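Local structure of prevent host death protein (Enterobacteria phage P1, 3HS2) at residues A[25-28]-A[34-37]; A[14-19]-A[36-41]. The protein neutralises the Doc toxin of phage P1, blocking its phosphorylation of host EF-Tu, and acts as a dimeric DNA-binding transcriptional repressor. All coordinates share one frame; numbering follows the deposited sequence.

Contact 1 (A[25-28]-A[34-37]); sequences EVEI and EPAV
Ile28 and Ala36 form an antiparallel hydrogen-bonded pair that ties the two strands of a beta hairpin together. Ile28 N donates its N-H to Ala36 O at 2.8 Å, the N-H...O angle being 166°, and Ala36 N returns a bond of 2.9 Å to Ile28 O. The next pair, Glu27 with Val37, is non-hydrogen-bonded, and its CA atoms draw in to 4.5 Å. Around these bonds the carbonyls pick up CA-H...O contacts: Val37 CA lies 3.4 Å from Val26 O, and Glu27 CA is equally far from Ala36 O. The side chains divide between the faces, Ile28 and Ala36 on one, Glu27 and Val37 on the other. Glu27 runs extended, with CG anti to the backbone N (chi1 178°), which lays it alongside the Pro35 ring; its OE2 reaches Pro35 CB at 3.6 Å, a contact of carboxylate with ring carbon. Lys41 of the second subunit packs on both residues. Strand 26-29 is the central one within the chain: on its other edge the Glu27 backbone bonds to Gln2 and Ile4 of the parallel strand 2-5. On the far edge of strand 36-40, Ala36 and Val37 pair with a strand of the second subunit, so the sheet runs on antiparallel across the dimer interface.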
ATOM      1  N   GLU A  25       7.498   1.299   2.306  1.00 44.11           N
ATOM      2  CA  GLU A  25       6.166   1.778   1.968  1.00 47.48           C
ATOM      3  C   GLU A  25       5.547   2.390   3.216  1.00 46.55           C
ATOM      4  O   GLU A  25       5.488   1.751   4.265  1.00 49.93           O
ATOM      5  CB  GLU A  25       5.300   0.637   1.439  1.00 50.01           C
ATOM      6  CG  GLU A  25       5.823   0.020   0.151  1.00 50.84           C
ATOM      7  CD  GLU A  25       5.099  -1.259  -0.217  1.00 67.15           C
ATOM      8  OE1 GLU A  25       4.426  -1.839   0.662  1.00 54.99           O
ATOM      9  OE2 GLU A  25       5.206  -1.686  -1.388  1.00 56.87           O
ATOM     10  N   VAL A  26       5.102   3.637   3.114  1.00 39.66           N
ATOM     11  CA  VAL A  26       4.629   4.351   4.292  1.00 38.34           C
ATOM     12  C   VAL A  26       3.187   4.806   4.157  1.00 38.71           C
ATOM     13  O   VAL A  26       2.834   5.538   3.233  1.00 37.93           O
ATOM     14  CB  VAL A  26       5.524   5.559   4.619  1.00 34.90           C
ATOM     15  CG1 VAL A  26       4.884   6.425   5.690  1.00 31.74           C
ATOM     16  CG2 VAL A  26       6.891   5.083   5.063  1.00 35.91           C
ATOM     17  N   GLU A  27       2.360   4.360   5.092  1.00 32.83           N
ATOM     18  CA  GLU A  27       0.962   4.742   5.123  1.00 40.10           C
ATOM     19  C   GLU A  27       0.787   6.006   5.948  1.00 31.06           C
ATOM     20  O   GLU A  27       1.298   6.115   7.061  1.00 36.60           O
ATOM     21  CB  GLU A  27       0.117   3.608   5.707  1.00 37.56           C
ATOM     22  CG  GLU A  27      -1.366   3.921   5.831  1.00 36.96           C
ATOM     23  CD  GLU A  27      -2.129   2.829   6.557  1.00 52.91           C
ATOM     24  OE1 GLU A  27      -1.520   1.781   6.860  1.00 56.83           O
ATOM     25  OE2 GLU A  27      -3.334   3.014   6.827  1.00 54.41           O
ATOM     26  N   ILE A  28       0.075   6.968   5.383  1.00 29.52           N
ATOM     27  CA  ILE A  28      -0.263   8.180   6.097  1.00 28.87           C
ATOM     28  C   ILE A  28      -1.745   8.131   6.432  1.00 36.95           C
ATOM     29  O   ILE A  28      -2.582   7.986   5.547  1.00 34.74           O
ATOM     30  CB  ILE A  28       0.035   9.427   5.253  1.00 37.55           C
ATOM     31  CG1 ILE A  28       1.513   9.460   4.862  1.00 40.27           C
ATOM     32  CG2 ILE A  28      -0.355  10.684   6.008  1.00 35.52           C
ATOM     33  CD1 ILE A  28       1.879  10.617   3.970  1.00 52.09           C
ATOM     34  N   GLU A  34      -9.578   9.080   4.378  1.00 36.84           N
ATOM     35  CA  GLU A  34      -9.010   7.848   3.835  1.00 41.30           C
ATOM     36  C   GLU A  34      -7.487   7.899   3.849  1.00 37.40           C
ATOM     37  O   GLU A  34      -6.896   8.952   3.632  1.00 37.91           O
ATOM     38  CB  GLU A  34      -9.517   7.611   2.410  1.00 44.83           C
ATOM     39  CG  GLU A  34     -11.029   7.488   2.317  1.00 55.46           C
ATOM     40  CD  GLU A  34     -11.592   6.487   3.308  1.00 69.37           C
ATOM     41  OE1 GLU A  34     -12.606   6.809   3.964  1.00 81.24           O
ATOM     42  OE2 GLU A  34     -11.018   5.385   3.440  1.00 66.66           O
ATOM     43  N   PRO A  35      -6.842   6.752   4.114  1.00 42.06           N
ATOM     44  CA  PRO A  35      -5.380   6.736   4.209  1.00 35.87           C
ATOM     45  C   PRO A  35      -4.712   6.876   2.847  1.00 44.30           C
ATOM     46  O   PRO A  35      -5.268   6.475   1.823  1.00 35.71           O
ATOM     47  CB  PRO A  35      -5.079   5.353   4.804  1.00 38.56           C
ATOM     48  CG  PRO A  35      -6.397   4.809   5.269  1.00 36.02           C
ATOM     49  CD  PRO A  35      -7.421   5.432   4.381  1.00 46.97           C
ATOM     50  N   ALA A  36      -3.519   7.457   2.852  1.00 36.64           N
ATOM     51  CA  ALA A  36      -2.711   7.564   1.651  1.00 37.40           C
ATOM     52  C   ALA A  36      -1.452   6.729   1.825  1.00 29.40           C
ATOM     53  O   ALA A  36      -1.069   6.392   2.945  1.00 35.40           O
ATOM     54  CB  ALA A  36      -2.349   9.018   1.384  1.00 30.51           C
ATOM     55  N   VAL A  37      -0.817   6.385   0.712  1.00 37.78           N
ATOM     56  CA  VAL A  37       0.448   5.669   0.752  1.00 28.78           C
ATOM     57  C   VAL A  37       1.500   6.459  -0.016  1.00 27.85           C
ATOM     58  O   VAL A  37       1.230   6.979  -1.096  1.00 31.71           O
ATOM     59  CB  VAL A  37       0.330   4.252   0.155  1.00 34.61           C
ATOM     60  CG1 VAL A  37       1.698   3.596   0.076  1.00 37.77           C
ATOM     61  CG2 VAL A  37      -0.618   3.400   0.983  1.00 33.21           C
TER

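Contact 2 (A[14-19]-A[36-41]); sequences SEVLNN and AVIVSK
Leu17 and Ile38 meet methyl to methyl, where helix 13-21 packs on the sheet of the Phd/YefM N-terminal domain, against strand 36-40. Leu17 CD2 stands 3.2 Å from Ile38 CD1, closer than carbon atoms normally approach, so the packing here is tight. Each side chain reaches the other by its far end. In Ile38, CG1 is anti to the backbone N (chi1 173°) and CD1 continues the extended chain (chi2 166°), carrying the terminal methyl out from the strand toward the helix. Leu17 leaves its helix at a slant, CG anti to the carbonyl carbon (chi1 -72°), and only its branched end turns toward the strand; the two side chains cross at about a right angle. The shorter branch of Ile38 is used as well: its CG2 meets Val16 CG1 at 4.3 Å, a looser contact. A single isoleucine thus touches two consecutive helix residues, one with each branch, while the nearest backbones stay apart, Leu17 CA to Ile38 CA measuring 8.3 Å. Phe6 of the second subunit also packs on Leu17, extending the apolar cluster across the interface. All three touching residues are buried and aliphatic, so helix and strand are joined here by van der Waals packing and exclusion of water.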
ATOM      1  N   SER A  14      11.162  14.706   5.521  1.00 30.32           N
ATOM      2  CA  SER A  14      12.473  14.378   4.965  1.00 34.85           C
ATOM      3  C   SER A  14      12.886  12.956   5.338  1.00 32.36           C
ATOM      4  O   SER A  14      13.268  12.162   4.478  1.00 32.63           O
ATOM      5  CB  SER A  14      13.536  15.369   5.442  1.00 31.60           C
ATOM      6  OG  SER A  14      13.395  16.620   4.795  1.00 46.13           O
ATOM      7  N   GLU A  15      12.807  12.642   6.625  1.00 29.51           N
ATOM      8  CA  GLU A  15      13.111  11.297   7.103  1.00 42.98           C
ATOM      9  C   GLU A  15      12.133  10.262   6.532  1.00 29.81           C
ATOM     10  O   GLU A  15      12.494   9.104   6.327  1.00 40.78           O
ATOM     11  CB  GLU A  15      13.133  11.267   8.638  1.00 29.64           C
ATOM     12  CG  GLU A  15      12.321  12.388   9.284  1.00 52.75           C
ATOM     13  CD  GLU A  15      12.682  12.629  10.741  1.00 68.23           C
ATOM     14  OE1 GLU A  15      12.763  11.646  11.509  1.00 73.31           O
ATOM     15  OE2 GLU A  15      12.880  13.804  11.121  1.00 55.83           O
ATOM     16  N   VAL A  16      10.905  10.691   6.261  1.00 36.57           N
ATOM     17  CA  VAL A  16       9.909   9.820   5.642  1.00 39.52           C
ATOM     18  C   VAL A  16      10.285   9.495   4.199  1.00 32.70           C
ATOM     19  O   VAL A  16      10.175   8.351   3.758  1.00 31.16           O
ATOM     20  CB  VAL A  16       8.511  10.463   5.653  1.00 35.83           C
ATOM     21  CG1 VAL A  16       7.583   9.729   4.703  1.00 30.13           C
ATOM     22  CG2 VAL A  16       7.943  10.495   7.070  1.00 27.42           C
ATOM     23  N   LEU A  17      10.731  10.510   3.468  1.00 23.43           N
ATOM     24  CA  LEU A  17      11.123  10.339   2.075  1.00 28.43           C
ATOM     25  C   LEU A  17      12.414   9.528   1.949  1.00 32.79           C
ATOM     26  O   LEU A  17      12.594   8.781   0.988  1.00 33.43           O
ATOM     27  CB  LEU A  17      11.253  11.696   1.382  1.00 31.09           C
ATOM     28  CG  LEU A  17       9.924  12.399   1.108  1.00 45.66           C
ATOM     29  CD1 LEU A  17      10.151  13.758   0.483  1.00 31.35           C
ATOM     30  CD2 LEU A  17       9.067  11.534   0.206  1.00 47.27           C
ATOM     31  N   ASN A  18      13.308   9.679   2.921  1.00 31.73           N
ATOM     32  CA  ASN A  18      14.503   8.850   2.979  1.00 35.69           C
ATOM     33  C   ASN A  18      14.110   7.385   3.144  1.00 33.02           C
ATOM     34  O   ASN A  18      14.547   6.526   2.381  1.00 36.06           O
ATOM     35  CB  ASN A  18      15.423   9.299   4.117  1.00 32.51           C
ATOM     36  CG  ASN A  18      16.076  10.645   3.843  1.00 40.97           C
ATOM     37  OD1 ASN A  18      16.206  11.064   2.694  1.00 37.09           O
ATOM     38  ND2 ASN A  18      16.495  11.326   4.900  1.00 34.27           N
ATOM     39  N   ASN A  19      13.266   7.111   4.135  1.00 32.92           N
ATOM     40  CA  ASN A  19      12.743   5.765   4.349  1.00 39.48           C
ATOM     41  C   ASN A  19      12.138   5.172   3.077  1.00 40.20           C
ATOM     42  O   ASN A  19      12.457   4.047   2.700  1.00 37.76           O
ATOM     43  CB  ASN A  19      11.702   5.764   5.474  1.00 42.09           C
ATOM     44  CG  ASN A  19      12.333   5.764   6.857  1.00 52.86           C
ATOM     45  OD1 ASN A  19      13.531   5.528   7.005  1.00 46.67           O
ATOM     46  ND2 ASN A  19      11.524   6.022   7.876  1.00 46.59           N
ATOM     47  N   ALA A  36      -3.519   7.457   2.852  1.00 36.64           N
ATOM     48  CA  ALA A  36      -2.711   7.564   1.651  1.00 37.40           C
ATOM     49  C   ALA A  36      -1.452   6.729   1.825  1.00 29.40           C
ATOM     50  O   ALA A  36      -1.069   6.392   2.945  1.00 35.40           O
ATOM     51  CB  ALA A  36      -2.349   9.018   1.384  1.00 30.51           C
ATOM     52  N   VAL A  37      -0.817   6.385   0.712  1.00 37.78           N
ATOM     53  CA  VAL A  37       0.448   5.669   0.752  1.00 28.78           C
ATOM     54  C   VAL A  37       1.500   6.459  -0.016  1.00 27.85           C
ATOM     55  O   VAL A  37       1.230   6.979  -1.096  1.00 31.71           O
ATOM     56  CB  VAL A  37       0.330   4.252   0.155  1.00 34.61           C
ATOM     57  CG1 VAL A  37       1.698   3.596   0.076  1.00 37.77           C
ATOM     58  CG2 VAL A  37      -0.618   3.400   0.983  1.00 33.21           C
ATOM     59  N   ILE A  38       2.691   6.565   0.557  1.00 27.54           N
ATOM     60  CA  ILE A  38       3.810   7.187  -0.132  1.00 33.64           C
ATOM     61  C   ILE A  38       4.867   6.133  -0.432  1.00 32.77           C
ATOM     62  O   ILE A  38       5.344   5.445   0.468  1.00 34.01           O
ATOM     63  CB  ILE A  38       4.415   8.341   0.685  1.00 26.63           C
ATOM     64  CG1 ILE A  38       5.686   8.864   0.018  1.00 36.94           C
ATOM     65  CG2 ILE A  38       4.710   7.898   2.107  1.00 44.24           C
ATOM     66  CD1 ILE A  38       6.137  10.187   0.575  1.00 55.52           C
ATOM     67  N   VAL A  39       5.223   6.009  -1.707  1.00 28.42           N
ATOM     68  CA  VAL A  39       6.122   4.956  -2.159  1.00 30.69           C
ATOM     69  C   VAL A  39       7.003   5.496  -3.278  1.00 33.60           C
ATOM     70  O   VAL A  39       6.642   6.466  -3.946  1.00 31.78           O
ATOM     71  CB  VAL A  39       5.315   3.728  -2.651  1.00 33.24           C
ATOM     72  CG1 VAL A  39       4.366   4.127  -3.768  1.00 33.19           C
ATOM     73  CG2 VAL A  39       6.237   2.607  -3.097  1.00 32.34           C
ATOM     74  N   SER A  40       8.166   4.882  -3.478  1.00 27.22           N
ATOM     75  CA  SER A  40       9.067   5.337  -4.527  1.00 37.66           C
ATOM     76  C   SER A  40       8.344   5.293  -5.866  1.00 33.20           C
ATOM     77  O   SER A  40       7.621   4.340  -6.162  1.00 30.24           O
ATOM     78  CB  SER A  40      10.328   4.478  -4.588  1.00 35.03           C
ATOM     79  OG  SER A  40      10.234   3.504  -5.611  1.00 39.15           O
ATOM     80  N   LYS A  41       8.539   6.335  -6.667  1.00 26.47           N
ATOM     81  CA  LYS A  41       7.883   6.433  -7.958  1.00 34.60           C
ATOM     82  C   LYS A  41       8.248   5.252  -8.854  1.00 36.89           C
ATOM     83  O   LYS A  41       7.398   4.723  -9.569  1.00 35.82           O
ATOM     84  CB  LYS A  41       8.253   7.747  -8.646  1.00 44.66           C
ATOM     85  CG  LYS A  41       7.573   7.948  -9.986  1.00 41.64           C
ATOM     86  CD  LYS A  41       8.301   8.990 -10.813  1.00 59.92           C
ATOM     87  CE  LYS A  41       7.641   9.181 -12.170  1.00 53.06           C
ATOM     88  NZ  LYS A  41       8.378  10.162 -13.011  1.00 67.52           N
TER

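Both contacts are buried and both use strand 36-40, sharing Ala36 and Val37, with centres about 9 Å apart. Contact 1 joins that strand to its sheet neighbour through backbone polar groups; contact 2 sets a helix against the sheet through aliphatic side chains alone and buries less surface, 104 Å² against 266 Å². Ile38 bridges them, since its backbone N lies 2.9 Å from Val26 O, a probable hydrogen bond that carries the hairpin ladder onward, while its side chain serves the helix. Some of the charged side chains at the margins reach the second subunit: Glu25 and Lys41 each form a salt bridge, to Lys48 and Glu27 of that chain respectively.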